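5'-nucleotidase SurE (Aquifex aeolicus, PDB 2WQK) probably hydrolyses nucleoside 5'-monophosphates to nucleosides and phosphate, using one divalent metal cation per subunit. Local coordinates at residues Asn163-Arg168 against Gly224-Thr229; Lys176-Gly181 against Tyr218-Asn223; Arg183-Arg188 against Ile203-Phe208. One frame throughout, in Å; residues are numbered along the deposited sequence.

Overall arrangement
Contacts 1 and 2 are neighbours, their centres about 8 Å apart, and both reach the main mixed sheet. Contact 1 pairs strands 158-165 and 225-232; contact 2 lays helix 217-222 against strand 174-177, the last strand of that sheet within the chain, and the loop after it. Thr178 OG1 joins the two, lying 2.7 Å from Ser227 OG, probably as a hydrogen bond. Contact 3, the base of the protruding hairpin 186-193/199-206, has its centre about 18 Å from that of contact 2 and meets it through Tyr218. Along the chain, contact 3 is nested within contact 2, and that within contact 1. The side chain of Asn163 is about 11 Å from the bound sodium ion.

Contact 1 (Asn163-Arg168 against Gly224-Thr229); sequences NIPNLR and GYVSVT
Ser227 OG and Asn163 ND2 close on the same water across two antiparallel strands of the main mixed sheet: the water is 2.7 Å from Ser227 OG and accepts from Asn163 ND2. A chi1 of 166° sets Ser227 OG anti to its own backbone N, and from that position it meets both the water and Thr178 OG1, its hydrogen-bond partner in the loop after the adjoining strand 174-177. The amide of Asn163 has a second hold, since its OD1 accepts from the backbone N of Asn98.

Beneath these side chains Asn163 and Ser227 form an antiparallel hydrogen-bonded pair. Asn163 N donates to Ser227 O at 3.0 Å, and Ser227 N returns the bond to Asn163 O. That second carbonyl also takes a CA-H...O contact from Val226 CA at 3.5 Å.

On the opposite face of the sheet, Ile164 and Val226 lie side by side and point the same way, CG2 to CG2 at 4.1 Å. Helix 135-152 covers Ile164 there through Ile138, Val141 and Cys142.

The pairing stops at Pro165. With a ring closed on its nitrogen it has no N-H to give, and the ring's CD instead sits 3.4 Å from Tyr225 O. Gly224 faces this end as the C-prime residue of the Schellman motif that closes helix 217-222. It takes a positive phi (87°), a backbone shape that glycine adopts readily. Across from it, one methyl of Leu167, CD1, lies 4.0 Å from Gly224 CA.

Contact 2 (Lys176-Gly181 against Tyr218-Asn223); sequences KVTRQG and YWAVLN
Thr178 CG2 meets Ala220 CB at 3.7 Å, the nearest approach of 176-181 to 218-223, where the end of strand 174-177 and its following loop face helix 217-222. Two further apolar touches flank it. Lys176 lays the carbon part of its side chain against the six-membered ring of Trp219, with CE 3.9 Å from CZ3; the two side chains cross obliquely, and the lysine bends at chi3 (73°) to do so. At the other end Gly181, with no side chain, brings its CA right up to the edge of the Tyr218 ring, near its plane, 4.1 Å from CD2.

Second-shell bonds hold these groups. Thr178 OG1 is hydrogen-bonded to Thr229 OG1, while Tyr218 OH bonds to Lys182 O. Asn223 ND2 donates to Trp219 O at 2.9 Å and also lies 3.1 Å above the centre of the indole plane. Asn223 N reaches the same carbonyl from the opposite face of its plane. On strand 174-177, Val177 N is hydrogen-bonded to Glu248 of a second subunit.

The helix thus packs over an edge of the main sheet, lying across strand 174-177 and its neighbour 225-232, where Ala220 and Val221 also rest on Ser227.

Contact 3 (Arg183-Arg188 against Ile203-Phe208); sequences RAYKER and IAAEEF
Ala205 CB sits over one face of the Tyr185 ring, 4.0 Å from its centroid and 27° off the normal, a CH-pi contact at the base of the beta hairpin 186-193/199-206. The phenol is brought there by a chi1 of 61°, which puts CG between the backbone N and the carbonyl carbon. The same ring meets Phe48 of a second subunit, the two planes at about 90°.

Glu187 shares this face of the hairpin. Its extended side chain runs past the CG2 methyl of Ile203, with Glu187 CG 3.7 Å from Ile203 CG2. Beyond that apolar touch, Glu187 OE1 takes a salt bridge from Arg78 and a hydrogen bond from His74, both of the second subunit.

The other face carries Lys186, Arg188, Ala204 and Glu206. Arg188 reaches outward along it to a cation-pi contact with Phe190. Lys186 meets the carboxylate end of Glu207 with the carbon part of its chain, Lys186 CG lying 3.6 Å from Glu207 OE1. Where the strands part, Phe208 CA makes a CA-H...O contact to Ala184 O at 3.3 Å.

Between the faces run four backbone bonds, among them Lys186 N to Glu206 O at 2.8 Å and Ala204 N to Arg188 O at 2.7 Å.

The opposite charges of Lys186 and Glu207 stay apart, NZ to OE1 4.8 Å, so any attraction is probably modest. The pairing of the strands probably rests mainly on the four backbone bonds, while the carboxylate of Glu187 serves the subunit interface.

Contact 1 (Asn163-Arg168 against Gly224-Thr229)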
loop_
_atom_site.group_PDB
_atom_site.type_symbol
_atom_site.label_atom_id
_atom_site.label_comp_id
_atom_site.label_asym_id
_atom_site.label_seq_id
_atom_site.Cartn_x
_atom_site.Cartn_y
_atom_site.Cartn_z
ATOM N N ASN A 163 -27.428 -9.126 -0.330
ATOM C CA ASN A 163 -26.500 -10.237 -0.579
ATOM C C ASN A 163 -27.290 -11.327 -1.295
ATOM O O ASN A 163 -28.421 -11.638 -0.886
ATOM C CB ASN A 163 -25.908 -10.788 0.722
ATOM C CG ASN A 163 -24.798 -9.892 1.259
ATOM O OD1 ASN A 163 -23.609 -10.182 1.065
ATOM N ND2 ASN A 163 -25.197 -8.779 1.954
ATOM N N ILE A 164 -26.667 -11.900 -2.319
ATOM C CA ILE A 164 -27.341 -12.916 -3.151
ATOM C C ILE A 164 -26.543 -14.201 -3.127
ATOM O O ILE A 164 -25.365 -14.198 -3.415
ATOM C CB ILE A 164 -27.482 -12.456 -4.616
ATOM C CG1 ILE A 164 -28.074 -11.044 -4.731
ATOM C CG2 ILE A 164 -28.279 -13.484 -5.446
ATOM C CD1 ILE A 164 -26.975 -9.905 -4.771
ATOM N N PRO A 165 -27.202 -15.323 -2.793
ATOM C CA PRO A 165 -26.528 -16.622 -2.872
ATOM C C PRO A 165 -26.010 -16.963 -4.270
ATOM O O PRO A 165 -26.601 -16.555 -5.266
ATOM C CB PRO A 165 -27.655 -17.620 -2.540
ATOM C CG PRO A 165 -28.729 -16.932 -1.967
ATOM C CD PRO A 165 -28.587 -15.449 -2.334
ATOM N N ASN A 166 -24.935 -17.747 -4.317
ATOM C CA ASN A 166 -24.366 -18.180 -5.576
ATOM C C ASN A 166 -25.135 -19.362 -6.125
ATOM O O ASN A 166 -24.671 -20.506 -6.049
ATOM C CB ASN A 166 -22.899 -18.528 -5.417
ATOM C CG ASN A 166 -22.218 -18.774 -6.732
ATOM O OD1 ASN A 166 -22.644 -18.247 -7.747
ATOM N ND2 ASN A 166 -21.142 -19.566 -6.717
ATOM N N LEU A 167 -26.325 -19.066 -6.624
ATOM C CA LEU A 167 -27.214 -20.059 -7.197
ATOM C C LEU A 167 -27.718 -19.605 -8.547
ATOM O O LEU A 167 -27.785 -18.407 -8.848
ATOM C CB LEU A 167 -28.420 -20.240 -6.285
ATOM C CG LEU A 167 -28.201 -20.857 -4.906
ATOM C CD1 LEU A 167 -29.436 -20.681 -4.016
ATOM C CD2 LEU A 167 -27.832 -22.330 -5.024
ATOM N N ARG A 168 -28.139 -20.570 -9.370
ATOM C CA ARG A 168 -28.879 -20.190 -10.538
ATOM C C ARG A 168 -30.139 -19.448 -10.147
ATOM O O ARG A 168 -30.734 -19.718 -9.097
ATOM C CB ARG A 168 -29.256 -21.433 -11.362
ATOM C CG ARG A 168 -28.082 -22.091 -11.994
ATOM C CD ARG A 168 -28.516 -23.314 -12.833
ATOM N NE ARG A 168 -29.695 -23.020 -13.661
ATOM C CZ ARG A 168 -30.941 -23.452 -13.439
ATOM N NH1 ARG A 168 -31.241 -24.245 -12.408
ATOM N NH2 ARG A 168 -31.907 -23.087 -14.270
ATOM N N GLY A 224 -30.367 -20.046 1.042
ATOM C CA GLY A 224 -30.747 -19.910 -0.363
ATOM C C GLY A 224 -31.703 -18.791 -0.707
ATOM O O GLY A 224 -32.269 -18.755 -1.789
ATOM N N TYR A 225 -31.833 -17.816 0.201
ATOM C CA TYR A 225 -32.649 -16.646 -0.035
ATOM C C TYR A 225 -31.734 -15.418 -0.246
ATOM O O TYR A 225 -30.661 -15.310 0.355
ATOM C CB TYR A 225 -33.508 -16.345 1.182
ATOM C CG TYR A 225 -34.525 -17.403 1.481
ATOM C CD1 TYR A 225 -35.766 -17.348 0.903
ATOM C CD2 TYR A 225 -34.243 -18.399 2.387
ATOM C CE1 TYR A 225 -36.737 -18.350 1.185
ATOM C CE2 TYR A 225 -35.179 -19.383 2.674
ATOM C CZ TYR A 225 -36.417 -19.338 2.078
ATOM O OH TYR A 225 -37.327 -20.351 2.378
ATOM N N VAL A 226 -32.219 -14.478 -1.040
ATOM C CA VAL A 226 -31.620 -13.145 -1.112
ATOM C C VAL A 226 -31.917 -12.444 0.212
ATOM O O VAL A 226 -33.021 -12.555 0.767
ATOM C CB VAL A 226 -32.204 -12.327 -2.264
ATOM C CG1 VAL A 226 -31.627 -10.904 -2.273
ATOM C CG2 VAL A 226 -31.899 -13.044 -3.585
ATOM N N SER A 227 -30.894 -11.751 0.738
ATOM C CA SER A 227 -31.031 -10.912 1.917
ATOM C C SER A 227 -31.061 -9.451 1.503
ATOM O O SER A 227 -30.145 -9.004 0.822
ATOM C CB SER A 227 -29.799 -11.103 2.806
ATOM O OG SER A 227 -29.713 -10.101 3.800
ATOM N N VAL A 228 -32.058 -8.719 1.994
ATOM C CA VAL A 228 -32.101 -7.260 1.815
ATOM C C VAL A 228 -32.230 -6.633 3.206
ATOM O O VAL A 228 -33.250 -6.783 3.850
ATOM C CB VAL A 228 -33.283 -6.807 0.932
ATOM C CG1 VAL A 228 -33.256 -5.290 0.782
ATOM C CG2 VAL A 228 -33.323 -7.540 -0.450
ATOM N N THR A 229 -31.174 -5.918 3.650
ATOM C CA THR A 229 -31.185 -5.267 4.954
ATOM C C THR A 229 -31.269 -3.742 4.741
ATOM O O THR A 229 -30.438 -3.180 4.035
ATOM C CB THR A 229 -29.887 -5.531 5.730
ATOM O OG1 THR A 229 -29.656 -6.943 5.835
ATOM C CG2 THR A 229 -29.920 -4.861 7.143
HETATM O O HOH W 1 -27.901 -8.268 3.026
#

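Contact 2 (Lys176-Gly181 against Tyr218-Asn223)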
loop_
_atom_site.group_PDB
_atom_site.type_symbol
_atom_site.label_atom_id
_atom_site.label_comp_id
_atom_site.label_asym_id
_atom_site.label_seq_id
_atom_site.Cartn_x
_atom_site.Cartn_y
_atom_site.Cartn_z
ATOM N N LYS A 176 -35.802 -12.117 1.139
ATOM C CA LYS A 176 -36.179 -11.811 2.500
ATOM C C LYS A 176 -35.584 -10.472 2.947
ATOM O O LYS A 176 -34.416 -10.208 2.723
ATOM C CB LYS A 176 -35.660 -12.900 3.445
ATOM C CG LYS A 176 -36.359 -14.261 3.262
ATOM C CD LYS A 176 -35.771 -15.303 4.172
ATOM C CE LYS A 176 -36.171 -15.093 5.609
ATOM N NZ LYS A 176 -37.653 -15.061 5.856
ATOM N N VAL A 177 -36.418 -9.703 3.612
ATOM C CA VAL A 177 -35.983 -8.531 4.368
ATOM C C VAL A 177 -35.355 -9.049 5.673
ATOM O O VAL A 177 -35.964 -9.850 6.382
ATOM C CB VAL A 177 -37.152 -7.584 4.655
ATOM C CG1 VAL A 177 -36.739 -6.447 5.632
ATOM C CG2 VAL A 177 -37.734 -7.060 3.340
ATOM N N THR A 178 -34.140 -8.591 5.975
ATOM C CA THR A 178 -33.313 -9.150 7.040
ATOM C C THR A 178 -32.718 -8.011 7.911
ATOM O O THR A 178 -32.684 -6.840 7.505
ATOM C CB THR A 178 -32.134 -9.942 6.448
ATOM O OG1 THR A 178 -31.366 -9.076 5.625
ATOM C CG2 THR A 178 -32.622 -11.174 5.640
ATOM N N ARG A 179 -32.310 -8.382 9.124
ATOM C CA ARG A 179 -31.459 -7.519 9.937
ATOM C C ARG A 179 -29.986 -7.875 9.784
ATOM O O ARG A 179 -29.631 -8.985 9.414
ATOM C CB ARG A 179 -31.863 -7.602 11.427
ATOM C CG ARG A 179 -31.628 -8.933 12.113
ATOM C CD ARG A 179 -31.997 -8.885 13.581
ATOM N NE ARG A 179 -31.650 -10.146 14.256
ATOM C CZ ARG A 179 -32.407 -11.205 14.302
ATOM N NH1 ARG A 179 -33.567 -11.210 13.669
ATOM N NH2 ARG A 179 -31.964 -12.295 14.971
ATOM N N GLN A 180 -29.120 -6.930 10.152
ATOM C CA GLN A 180 -27.693 -7.173 10.219
ATOM C C GLN A 180 -27.433 -8.217 11.320
ATOM O O GLN A 180 -27.769 -8.001 12.469
ATOM C CB GLN A 180 -26.967 -5.872 10.602
ATOM C CG GLN A 180 -25.444 -5.980 10.697
ATOM C CD GLN A 180 -24.842 -4.717 11.236
ATOM O OE1 GLN A 180 -25.448 -4.044 12.048
ATOM N NE2 GLN A 180 -23.632 -4.410 10.805
ATOM N N GLY A 181 -26.790 -9.320 10.979
ATOM C CA GLY A 181 -26.458 -10.340 11.956
ATOM C C GLY A 181 -25.188 -9.962 12.701
ATOM O O GLY A 181 -24.555 -8.959 12.431
ATOM N N TYR A 218 -27.187 -13.319 7.352
ATOM C CA TYR A 218 -26.448 -14.585 7.220
ATOM C C TYR A 218 -27.410 -15.749 7.028
ATOM O O TYR A 218 -27.221 -16.594 6.134
ATOM C CB TYR A 218 -25.640 -14.881 8.478
ATOM C CG TYR A 218 -24.432 -14.052 8.719
ATOM C CD1 TYR A 218 -23.253 -14.308 8.059
ATOM C CD2 TYR A 218 -24.458 -13.041 9.672
ATOM C CE1 TYR A 218 -22.096 -13.547 8.324
ATOM C CE2 TYR A 218 -23.349 -12.306 9.924
ATOM C CZ TYR A 218 -22.162 -12.578 9.270
ATOM O OH TYR A 218 -21.088 -11.777 9.565
ATOM N N TRP A 219 -28.435 -15.826 7.871
ATOM C CA TRP A 219 -29.353 -17.000 7.777
ATOM C C TRP A 219 -29.998 -17.052 6.407
ATOM O O TRP A 219 -30.108 -18.126 5.793
ATOM C CB TRP A 219 -30.427 -16.961 8.875
ATOM C CG TRP A 219 -31.304 -18.181 8.922
ATOM C CD1 TRP A 219 -31.165 -19.251 9.769
ATOM C CD2 TRP A 219 -32.440 -18.469 8.088
ATOM N NE1 TRP A 219 -32.140 -20.180 9.487
ATOM C CE2 TRP A 219 -32.944 -19.722 8.485
ATOM C CE3 TRP A 219 -33.092 -17.783 7.060
ATOM C CZ2 TRP A 219 -34.023 -20.318 7.854
ATOM C CZ3 TRP A 219 -34.193 -18.384 6.440
ATOM C CH2 TRP A 219 -34.648 -19.625 6.850
ATOM N N ALA A 220 -30.420 -15.899 5.884
ATOM C CA ALA A 220 -31.142 -15.869 4.604
ATOM C C ALA A 220 -30.252 -16.465 3.522
ATOM O O ALA A 220 -30.676 -17.393 2.803
ATOM C CB ALA A 220 -31.552 -14.410 4.255
ATOM N N VAL A 221 -29.028 -15.967 3.372
ATOM C CA VAL A 221 -28.167 -16.422 2.272
ATOM C C VAL A 221 -27.694 -17.867 2.471
ATOM O O VAL A 221 -27.568 -18.606 1.482
ATOM C CB VAL A 221 -26.995 -15.458 1.993
ATOM C CG1 VAL A 221 -27.553 -14.121 1.487
ATOM C CG2 VAL A 221 -26.105 -15.276 3.215
ATOM N N LEU A 222 -27.443 -18.263 3.716
ATOM C CA LEU A 222 -27.040 -19.650 4.023
ATOM C C LEU A 222 -28.127 -20.640 3.609
ATOM O O LEU A 222 -27.838 -21.833 3.329
ATOM C CB LEU A 222 -26.707 -19.808 5.515
ATOM C CG LEU A 222 -25.307 -19.330 5.929
ATOM C CD1 LEU A 222 -25.200 -19.098 7.473
ATOM C CD2 LEU A 222 -24.193 -20.311 5.408
ATOM N N ASN A 223 -29.374 -20.178 3.625
ATOM C CA ASN A 223 -30.529 -21.005 3.287
ATOM C C ASN A 223 -31.105 -20.760 1.896
ATOM O O ASN A 223 -32.219 -21.210 1.595
ATOM C CB ASN A 223 -31.588 -20.854 4.367
ATOM C CG ASN A 223 -31.176 -21.566 5.674
ATOM O OD1 ASN A 223 -31.377 -22.800 5.797
ATOM N ND2 ASN A 223 -30.573 -20.834 6.632
#

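Contact 3 (Arg183-Arg188 against Ile203-Phe208)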
loop_
_atom_site.group_PDB
_atom_site.type_symbol
_atom_site.label_atom_id
_atom_site.label_comp_id
_atom_site.label_asym_id
_atom_site.label_seq_id
_atom_site.Cartn_x
_atom_site.Cartn_y
_atom_site.Cartn_z
ATOM N N ARG A 183 -21.469 -11.875 13.864
ATOM C CA ARG A 183 -20.605 -12.617 12.973
ATOM C C ARG A 183 -20.949 -14.089 13.128
ATOM O O ARG A 183 -20.968 -14.611 14.225
ATOM C CB ARG A 183 -19.137 -12.356 13.283
ATOM C CG ARG A 183 -18.604 -11.104 12.628
ATOM C CD ARG A 183 -17.490 -10.499 13.416
ATOM N NE ARG A 183 -16.987 -9.296 12.756
ATOM C CZ ARG A 183 -16.232 -8.358 13.339
ATOM N NH1 ARG A 183 -15.898 -8.490 14.612
ATOM N NH2 ARG A 183 -15.858 -7.289 12.646
ATOM N N ALA A 184 -21.268 -14.732 12.016
ATOM C CA ALA A 184 -21.733 -16.124 12.059
ATOM C C ALA A 184 -20.536 -17.057 12.054
ATOM O O ALA A 184 -20.435 -17.913 11.194
ATOM C CB ALA A 184 -22.672 -16.429 10.864
ATOM N N TYR A 185 -19.632 -16.882 13.016
ATOM C CA TYR A 185 -18.489 -17.789 13.214
ATOM C C TYR A 185 -17.879 -17.621 14.609
ATOM O O TYR A 185 -18.119 -16.614 15.302
ATOM C CB TYR A 185 -17.417 -17.568 12.154
ATOM C CG TYR A 185 -16.843 -16.169 12.169
ATOM C CD1 TYR A 185 -15.788 -15.846 13.022
ATOM C CD2 TYR A 185 -17.351 -15.187 11.323
ATOM C CE1 TYR A 185 -15.251 -14.560 13.048
ATOM C CE2 TYR A 185 -16.826 -13.897 11.335
ATOM C CZ TYR A 185 -15.777 -13.597 12.203
ATOM O OH TYR A 185 -15.279 -12.310 12.214
ATOM N N LYS A 186 -17.090 -18.618 15.007
ATOM C CA LYS A 186 -16.375 -18.630 16.279
ATOM C C LYS A 186 -14.928 -18.211 16.013
ATOM O O LYS A 186 -14.262 -18.731 15.128
ATOM C CB LYS A 186 -16.369 -20.041 16.873
ATOM C CG LYS A 186 -17.722 -20.514 17.372
ATOM C CD LYS A 186 -17.958 -20.119 18.820
ATOM C CE LYS A 186 -19.323 -20.574 19.314
ATOM N NZ LYS A 186 -20.432 -19.838 18.644
ATOM N N GLU A 187 -14.441 -17.264 16.792
ATOM C CA GLU A 187 -13.082 -16.772 16.637
ATOM C C GLU A 187 -12.128 -17.546 17.547
ATOM O O GLU A 187 -12.349 -17.672 18.740
ATOM C CB GLU A 187 -13.065 -15.279 16.959
ATOM C CG GLU A 187 -11.746 -14.601 16.832
ATOM C CD GLU A 187 -11.906 -13.083 16.840
ATOM O OE1 GLU A 187 -11.776 -12.484 17.910
ATOM O OE2 GLU A 187 -12.214 -12.491 15.774
ATOM N N ARG A 188 -11.045 -18.038 16.964
ATOM C CA ARG A 188 -10.000 -18.715 17.726
ATOM C C ARG A 188 -8.645 -18.178 17.275
ATOM O O ARG A 188 -8.425 -18.055 16.071
ATOM C CB ARG A 188 -10.060 -20.216 17.445
ATOM C CG ARG A 188 -9.379 -21.087 18.472
ATOM C CD ARG A 188 -9.157 -22.507 17.898
ATOM N NE ARG A 188 -8.377 -23.463 18.709
ATOM C CZ ARG A 188 -7.186 -23.261 19.286
ATOM N NH1 ARG A 188 -6.547 -22.095 19.242
ATOM N NH2 ARG A 188 -6.623 -24.267 19.957
ATOM N N ILE A 203 -5.552 -15.226 13.651
ATOM C CA ILE A 203 -6.951 -15.164 14.030
ATOM C C ILE A 203 -7.756 -15.991 13.032
ATOM O O ILE A 203 -7.790 -15.680 11.817
ATOM C CB ILE A 203 -7.488 -13.723 14.052
ATOM C CG1 ILE A 203 -6.586 -12.813 14.906
ATOM C CG2 ILE A 203 -8.917 -13.722 14.554
ATOM C CD1 ILE A 203 -6.995 -11.311 14.875
ATOM N N ALA A 204 -8.338 -17.075 13.529
ATOM C CA ALA A 204 -9.104 -17.990 12.680
ATOM C C ALA A 204 -10.594 -17.841 12.899
ATOM O O ALA A 204 -11.038 -17.639 14.039
ATOM C CB ALA A 204 -8.700 -19.445 12.934
ATOM N N ALA A 205 -11.347 -17.983 11.810
ATOM C CA ALA A 205 -12.805 -18.049 11.841
ATOM C C ALA A 205 -13.218 -19.541 11.714
ATOM O O ALA A 205 -12.851 -20.199 10.737
ATOM C CB ALA A 205 -13.401 -17.234 10.704
ATOM N N GLU A 206 -13.936 -20.048 12.718
ATOM C CA GLU A 206 -14.318 -21.461 12.840
ATOM C C GLU A 206 -15.836 -21.593 12.803
ATOM O O GLU A 206 -16.544 -20.651 13.135
ATOM C CB GLU A 206 -13.840 -22.024 14.187
ATOM C CG GLU A 206 -12.327 -21.907 14.486
ATOM C CD GLU A 206 -11.457 -22.815 13.622
ATOM O OE1 GLU A 206 -12.002 -23.674 12.894
ATOM O OE2 GLU A 206 -10.214 -22.667 13.675
ATOM N N GLU A 207 -16.336 -22.777 12.437
ATOM C CA GLU A 207 -17.770 -23.060 12.506
ATOM C C GLU A 207 -18.654 -21.998 11.826
ATOM O O GLU A 207 -19.655 -21.560 12.400
ATOM C CB GLU A 207 -18.191 -23.217 13.972
ATOM C CG GLU A 207 -17.347 -24.236 14.758
ATOM C CD GLU A 207 -17.763 -24.364 16.219
ATOM O OE1 GLU A 207 -18.832 -23.829 16.600
ATOM O OE2 GLU A 207 -17.017 -25.008 16.999
ATOM N N PHE A 208 -18.306 -21.616 10.595
ATOM C CA PHE A 208 -19.089 -20.604 9.858
ATOM C C PHE A 208 -20.551 -21.021 9.650
ATOM O O PHE A 208 -20.836 -22.098 9.091
ATOM C CB PHE A 208 -18.473 -20.255 8.491
ATOM C CG PHE A 208 -19.118 -19.046 7.836
ATOM C CD1 PHE A 208 -18.733 -17.748 8.199
ATOM C CD2 PHE A 208 -20.135 -19.204 6.882
ATOM C CE1 PHE A 208 -19.333 -16.629 7.614
ATOM C CE2 PHE A 208 -20.751 -18.089 6.289
ATOM C CZ PHE A 208 -20.347 -16.797 6.652
#